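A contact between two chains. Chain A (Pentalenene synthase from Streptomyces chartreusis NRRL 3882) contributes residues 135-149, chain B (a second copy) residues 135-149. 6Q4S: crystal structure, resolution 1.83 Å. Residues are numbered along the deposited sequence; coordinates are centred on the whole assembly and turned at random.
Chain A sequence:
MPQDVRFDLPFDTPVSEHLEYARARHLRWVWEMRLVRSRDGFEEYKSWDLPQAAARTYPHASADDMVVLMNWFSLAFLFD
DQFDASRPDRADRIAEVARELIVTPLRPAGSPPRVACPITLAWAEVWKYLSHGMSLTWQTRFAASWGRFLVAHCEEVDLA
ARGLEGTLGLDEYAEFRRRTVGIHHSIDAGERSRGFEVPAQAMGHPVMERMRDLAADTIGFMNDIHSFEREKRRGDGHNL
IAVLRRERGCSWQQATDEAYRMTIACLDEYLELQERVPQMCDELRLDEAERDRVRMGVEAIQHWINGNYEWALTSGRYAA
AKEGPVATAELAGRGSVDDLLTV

Chain A (135-149) SLTWQTRFAASWGRF
Chain B (135-149) SLTWQTRFAASWGRF

Two helices that cross at right angles touch over few residues; here a small side chain lies at the crossing and a longer one reaches across beside it. The homodimer contact of pentalenene synthase illustrates the principle. Residues 136-149 of each copy form a regular α-helix, with phi/psi near -60/-45 and each backbone N from Gln139 to Phe149 donating to the O four residues earlier. An exact two-fold axis relates the copies, the N-to-C directions make an angle of 90°, and the helix axes approach to 8.8 Å. Register is set by two equivalent pairs: Thr140(A) CA lies 5.8 Å from Ala144(B) CA, and Ala144(A) CA 5.8 Å from Thr140(B) CA. The two stretches together bury 405 Å².

Along chain B, Ser135(B) begins the segment with phi/psi -67/161 and chi1 p, which brings its OG to 3.0 Å from Trp138(B) N as an N-cap acceptor. Leu136(B) (t, p) starts the helix. Its CB points sideways, but the end of the side chain comes nearer the partner, placing CD1 3.8 Å from Arg148(A) NH2, over one face of the guanidinium. An apolar methyl suits that face, since the hydrogen-bonding groups lie in the plane. Thr137(B) (m) points away, and Trp138(B) (t, chi2 91°) is buried and out of reach of the other stretch. Gln139(B) (m, t, chi3 52°) contributes mainly through its backbone: a water accepts from Arg148(A) NH2 at 2.8 Å and donates a weak hydrogen bond to Gln139(B) O at 3.2 Å.

Thr140(B) is the pivot and has the most area covered by the other stretch. With chi1 m, its methyl and hydroxyl serve different purposes. CG2 packs 3.6 Å from Ala144(A) CB, 3.9 Å from Arg141(A) CA and 3.8 Å from Thr140(A) CG2, its symmetry mate. OG1 accepts a hydrogen bond of 2.8 Å from Arg148(A) NH2, nearly straight at 163°. A β-branched residue thus offers apolar packing and an acceptor from one short side chain.

Arg141(B) (t, t, p, chi4 76°) directs its CB away, and its NH1 and NH2 are hydrogen-bonded elsewhere in the structure; the partner methyl meets its backbone instead. Phe142(B) (t, chi2 -84°) also faces away. Ala143(B) and Ala144(B) both point toward chain A, and Ala144(B) CB lies 3.6 Å from Thr140(A) CG2, the small side chain allowing the methyl to sit close to the helix. Ser145(B) (m), Trp146(B) (t, chi2 -116°) and Gly147(B) make no contact; an ideal CB on the glycine would be crowded by Ala143(B) O at 3.1 Å.

Arg148(B), one turn beyond Ala144(B), completes the reciprocal set. Its CB points toward chain A, and the extended chain (m, t, t, chi4 103°) carries NH2 to 2.8 Å from Thr140(A) OG1, a hydrogen bond made near the guanidinium plane. A second water accepts from Arg148(B) NH2 at 2.8 Å and donates a weak hydrogen bond to Gln139(A) O at 3.2 Å. Phe149(B) (t, chi2 67°) lies beyond reach as the helix continues.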

# COMPACT_ATOMS: atom_id res chain seq x y z
N SER A 135 -1.89 13.76 -4.78
CA SER A 135 -2.02 12.89 -5.91
C SER A 135 -2.19 11.39 -5.51
O SER A 135 -1.86 11.00 -4.40
CB SER A 135 -0.79 13.03 -6.79
OG SER A 135 0.32 12.29 -6.26
N LEU A 136 -2.68 10.60 -6.43
CA LEU A 136 -2.75 9.17 -6.28
C LEU A 136 -1.33 8.56 -6.00
O LEU A 136 -1.19 7.65 -5.18
CB LEU A 136 -3.41 8.51 -7.50
CG LEU A 136 -3.62 6.98 -7.34
CD1 LEU A 136 -4.58 6.69 -6.18
CD2 LEU A 136 -4.14 6.42 -8.65
N THR A 137 -0.31 9.12 -6.64
CA THR A 137 1.07 8.69 -6.48
C THR A 137 1.48 8.87 -5.00
O THR A 137 2.07 7.97 -4.43
CB THR A 137 2.03 9.47 -7.45
OG1 THR A 137 1.76 9.11 -8.80
CG2 THR A 137 3.51 9.16 -7.19
N TRP A 138 1.18 10.02 -4.42
CA TRP A 138 1.54 10.30 -3.05
C TRP A 138 0.74 9.40 -2.10
O TRP A 138 1.30 8.84 -1.13
CB TRP A 138 1.33 11.78 -2.67
CG TRP A 138 1.72 12.04 -1.27
CD1 TRP A 138 2.96 12.44 -0.84
CD2 TRP A 138 0.92 11.89 -0.10
NE1 TRP A 138 2.95 12.56 0.52
CE2 TRP A 138 1.71 12.25 1.00
CE3 TRP A 138 -0.41 11.51 0.13
CZ2 TRP A 138 1.26 12.15 2.30
CZ3 TRP A 138 -0.86 11.42 1.42
CH2 TRP A 138 -0.07 11.80 2.49
N GLN A 139 -0.57 9.23 -2.35
CA GLN A 139 -1.41 8.43 -1.49
C GLN A 139 -0.95 6.96 -1.49
O GLN A 139 -0.99 6.31 -0.44
CB GLN A 139 -2.89 8.52 -1.91
CG GLN A 139 -3.44 9.90 -1.73
CD GLN A 139 -4.89 9.99 -2.20
OE1 GLN A 139 -5.69 9.20 -1.80
NE2 GLN A 139 -5.20 10.95 -3.02
N THR A 140 -0.54 6.46 -2.62
CA THR A 140 -0.01 5.08 -2.74
C THR A 140 1.28 4.90 -1.96
O THR A 140 1.42 3.96 -1.21
CB THR A 140 0.24 4.75 -4.19
OG1 THR A 140 -1.03 4.61 -4.84
CG2 THR A 140 1.06 3.50 -4.38
N ARG A 141 2.20 5.84 -2.15
CA ARG A 141 3.44 5.86 -1.42
C ARG A 141 3.20 5.93 0.10
O ARG A 141 3.79 5.13 0.83
CB ARG A 141 4.35 6.99 -1.93
CG ARG A 141 5.54 7.29 -1.03
CD ARG A 141 6.74 7.84 -1.79
NE ARG A 141 6.45 9.06 -2.54
CZ ARG A 141 6.30 10.29 -2.04
NH1 ARG A 141 5.99 11.31 -2.89
NH2 ARG A 141 6.40 10.53 -0.74
N PHE A 142 2.36 6.87 0.55
CA PHE A 142 2.02 7.01 1.97
C PHE A 142 1.42 5.70 2.50
O PHE A 142 1.78 5.19 3.58
CB PHE A 142 1.07 8.17 2.26
CG PHE A 142 0.71 8.27 3.74
CD1 PHE A 142 -0.31 7.51 4.29
CD2 PHE A 142 1.44 9.06 4.56
CE1 PHE A 142 -0.56 7.53 5.66
CE2 PHE A 142 1.17 9.14 5.92
CZ PHE A 142 0.17 8.37 6.48
N ALA A 143 0.50 5.16 1.74
CA ALA A 143 -0.24 4.01 2.18
C ALA A 143 0.69 2.81 2.40
O ALA A 143 0.56 2.05 3.35
CB ALA A 143 -1.33 3.66 1.18
N ALA A 144 1.63 2.63 1.51
CA ALA A 144 2.53 1.49 1.72
C ALA A 144 3.50 1.80 2.87
O ALA A 144 3.75 0.94 3.65
CB ALA A 144 3.29 1.20 0.43
N SER A 145 4.04 3.01 2.97
CA SER A 145 4.94 3.36 4.07
C SER A 145 4.27 3.11 5.46
O SER A 145 4.82 2.45 6.35
CB SER A 145 5.41 4.83 3.97
OG SER A 145 6.24 5.10 2.87
N TRP A 146 3.07 3.64 5.62
CA TRP A 146 2.25 3.51 6.83
C TRP A 146 1.93 2.04 7.13
O TRP A 146 2.03 1.58 8.26
CB TRP A 146 0.95 4.25 6.58
CG TRP A 146 -0.13 4.21 7.65
CD1 TRP A 146 -1.37 3.64 7.51
CD2 TRP A 146 -0.15 4.85 8.92
NE1 TRP A 146 -2.10 3.83 8.61
CE2 TRP A 146 -1.40 4.56 9.51
CE3 TRP A 146 0.78 5.59 9.67
CZ2 TRP A 146 -1.77 5.01 10.78
CZ3 TRP A 146 0.39 6.08 10.93
CH2 TRP A 146 -0.86 5.74 11.47
N GLY A 147 1.53 1.33 6.08
CA GLY A 147 1.29 -0.11 6.18
C GLY A 147 2.48 -0.92 6.62
O GLY A 147 2.35 -1.78 7.52
N ARG A 148 3.64 -0.66 6.03
CA ARG A 148 4.88 -1.39 6.44
C ARG A 148 5.18 -1.12 7.94
O ARG A 148 5.48 -2.04 8.69
CB ARG A 148 6.08 -0.98 5.59
CG ARG A 148 6.01 -1.41 4.13
CD ARG A 148 7.26 -1.06 3.36
NE ARG A 148 7.00 -1.40 1.92
CZ ARG A 148 6.74 -0.54 0.97
NH1 ARG A 148 6.82 0.77 1.23
NH2 ARG A 148 6.41 -0.99 -0.25
N PHE A 149 4.99 0.12 8.37
CA PHE A 149 5.15 0.52 9.74
C PHE A 149 4.23 -0.26 10.66
O PHE A 149 4.65 -0.77 11.73
CB PHE A 149 4.93 2.07 9.91
CG PHE A 149 4.60 2.46 11.29
CD1 PHE A 149 5.55 2.32 12.29
CD2 PHE A 149 3.32 2.91 11.64
CE1 PHE A 149 5.27 2.72 13.59
CE2 PHE A 149 3.01 3.25 12.94
CZ PHE A 149 4.03 3.15 13.93
N SER B 135 11.70 -3.18 -8.29
CA SER B 135 12.06 -2.07 -7.46
C SER B 135 11.05 -1.84 -6.29
O SER B 135 9.92 -2.31 -6.33
CB SER B 135 12.12 -0.80 -8.31
OG SER B 135 10.81 -0.29 -8.57
N LEU B 136 11.48 -1.11 -5.29
CA LEU B 136 10.62 -0.68 -4.21
C LEU B 136 9.40 0.15 -4.76
O LEU B 136 8.28 -0.00 -4.27
CB LEU B 136 11.42 0.13 -3.16
CG LEU B 136 10.57 0.52 -1.92
CD1 LEU B 136 10.10 -0.73 -1.17
CD2 LEU B 136 11.40 1.42 -1.03
N THR B 137 9.64 0.94 -5.79
CA THR B 137 8.62 1.76 -6.43
C THR B 137 7.51 0.83 -6.98
O THR B 137 6.34 1.10 -6.78
CB THR B 137 9.23 2.67 -7.55
OG1 THR B 137 10.08 3.66 -6.97
CG2 THR B 137 8.15 3.43 -8.35
N TRP B 138 7.90 -0.23 -7.68
CA TRP B 138 6.94 -1.14 -8.26
C TRP B 138 6.20 -1.91 -7.15
O TRP B 138 4.97 -2.08 -7.22
CB TRP B 138 7.60 -2.14 -9.23
CG TRP B 138 6.61 -3.06 -9.82
CD1 TRP B 138 5.92 -2.86 -11.00
CD2 TRP B 138 6.13 -4.29 -9.28
NE1 TRP B 138 5.07 -3.90 -11.21
CE2 TRP B 138 5.19 -4.81 -10.20
CE3 TRP B 138 6.41 -5.03 -8.13
CZ2 TRP B 138 4.47 -5.96 -9.94
CZ3 TRP B 138 5.72 -6.19 -7.89
CH2 TRP B 138 4.81 -6.68 -8.80
N GLN B 139 6.93 -2.38 -6.12
CA GLN B 139 6.32 -3.13 -5.05
C GLN B 139 5.28 -2.28 -4.29
O GLN B 139 4.24 -2.81 -3.89
CB GLN B 139 7.38 -3.67 -4.08
CG GLN B 139 8.28 -4.68 -4.72
CD GLN B 139 9.37 -5.16 -3.77
OE1 GLN B 139 9.06 -5.57 -2.69
NE2 GLN B 139 10.60 -5.13 -4.17
N THR B 140 5.58 -1.03 -4.09
CA THR B 140 4.64 -0.09 -3.43
C THR B 140 3.38 0.13 -4.25
O THR B 140 2.29 0.04 -3.74
CB THR B 140 5.32 1.25 -3.22
OG1 THR B 140 6.31 1.08 -2.20
CG2 THR B 140 4.36 2.34 -2.84
N ARG B 141 3.57 0.39 -5.54
CA ARG B 141 2.48 0.53 -6.46
C ARG B 141 1.60 -0.74 -6.50
O ARG B 141 0.38 -0.63 -6.39
CB ARG B 141 2.99 0.93 -7.85
CG ARG B 141 1.96 0.80 -8.97
CD ARG B 141 2.19 1.79 -10.10
NE ARG B 141 3.50 1.68 -10.72
CZ ARG B 141 3.91 0.73 -11.56
NH1 ARG B 141 5.20 0.76 -12.02
NH2 ARG B 141 3.12 -0.26 -11.94
N PHE B 142 2.22 -1.92 -6.66
CA PHE B 142 1.51 -3.20 -6.67
C PHE B 142 0.73 -3.38 -5.37
O PHE B 142 -0.46 -3.76 -5.34
CB PHE B 142 2.41 -4.41 -6.90
CG PHE B 142 1.65 -5.72 -6.88
CD1 PHE B 142 1.36 -6.37 -5.70
CD2 PHE B 142 1.17 -6.25 -8.04
CE1 PHE B 142 0.57 -7.52 -5.67
CE2 PHE B 142 0.42 -7.42 -8.05
CZ PHE B 142 0.11 -8.07 -6.86
N ALA B 143 1.41 -3.11 -4.27
CA ALA B 143 0.84 -3.37 -2.98
C ALA B 143 -0.42 -2.52 -2.75
O ALA B 143 -1.42 -2.97 -2.20
CB ALA B 143 1.86 -3.09 -1.89
N ALA B 144 -0.38 -1.28 -3.17
CA ALA B 144 -1.59 -0.47 -2.97
C ALA B 144 -2.68 -0.91 -3.96
O ALA B 144 -3.80 -0.99 -3.59
CB ALA B 144 -1.26 0.99 -3.14
N SER B 145 -2.35 -1.18 -5.22
CA SER B 145 -3.35 -1.64 -6.19
C SER B 145 -4.10 -2.92 -5.70
O SER B 145 -5.33 -3.00 -5.67
CB SER B 145 -2.71 -1.91 -7.57
OG SER B 145 -2.22 -0.77 -8.22
N TRP B 146 -3.32 -3.91 -5.29
CA TRP B 146 -3.81 -5.19 -4.76
C TRP B 146 -4.66 -4.97 -3.50
O TRP B 146 -5.72 -5.57 -3.34
CB TRP B 146 -2.59 -6.02 -4.39
CG TRP B 146 -2.80 -7.37 -3.74
CD1 TRP B 146 -2.41 -7.72 -2.47
CD2 TRP B 146 -3.31 -8.58 -4.32
NE1 TRP B 146 -2.69 -9.00 -2.22
CE2 TRP B 146 -3.24 -9.57 -3.32
CE3 TRP B 146 -3.86 -8.92 -5.56
CZ2 TRP B 146 -3.67 -10.89 -3.52
CZ3 TRP B 146 -4.26 -10.24 -5.77
CH2 TRP B 146 -4.19 -11.19 -4.73
N GLY B 147 -4.13 -4.14 -2.61
CA GLY B 147 -4.87 -3.76 -1.40
C GLY B 147 -6.21 -3.09 -1.66
O GLY B 147 -7.22 -3.47 -1.03
N ARG B 148 -6.24 -2.14 -2.57
CA ARG B 148 -7.52 -1.46 -2.92
C ARG B 148 -8.54 -2.49 -3.47
O ARG B 148 -9.70 -2.50 -3.07
CB ARG B 148 -7.31 -0.35 -3.95
CG ARG B 148 -6.53 0.85 -3.44
CD ARG B 148 -6.43 1.96 -4.47
NE ARG B 148 -5.51 3.01 -3.90
CZ ARG B 148 -4.27 3.21 -4.26
NH1 ARG B 148 -3.76 2.52 -5.30
NH2 ARG B 148 -3.53 4.10 -3.59
N PHE B 149 -8.05 -3.42 -4.29
CA PHE B 149 -8.83 -4.50 -4.82
C PHE B 149 -9.44 -5.35 -3.72
O PHE B 149 -10.65 -5.70 -3.73
CB PHE B 149 -8.00 -5.38 -5.82
CG PHE B 149 -8.56 -6.73 -6.02
CD1 PHE B 149 -9.78 -6.88 -6.65
CD2 PHE B 149 -7.91 -7.86 -5.52
CE1 PHE B 149 -10.30 -8.15 -6.89
CE2 PHE B 149 -8.46 -9.12 -5.69
CZ PHE B 149 -9.68 -9.25 -6.40
O HOH W 1 -3.90 5.22 -1.03
O HOH W 2 5.47 -3.52 -1.06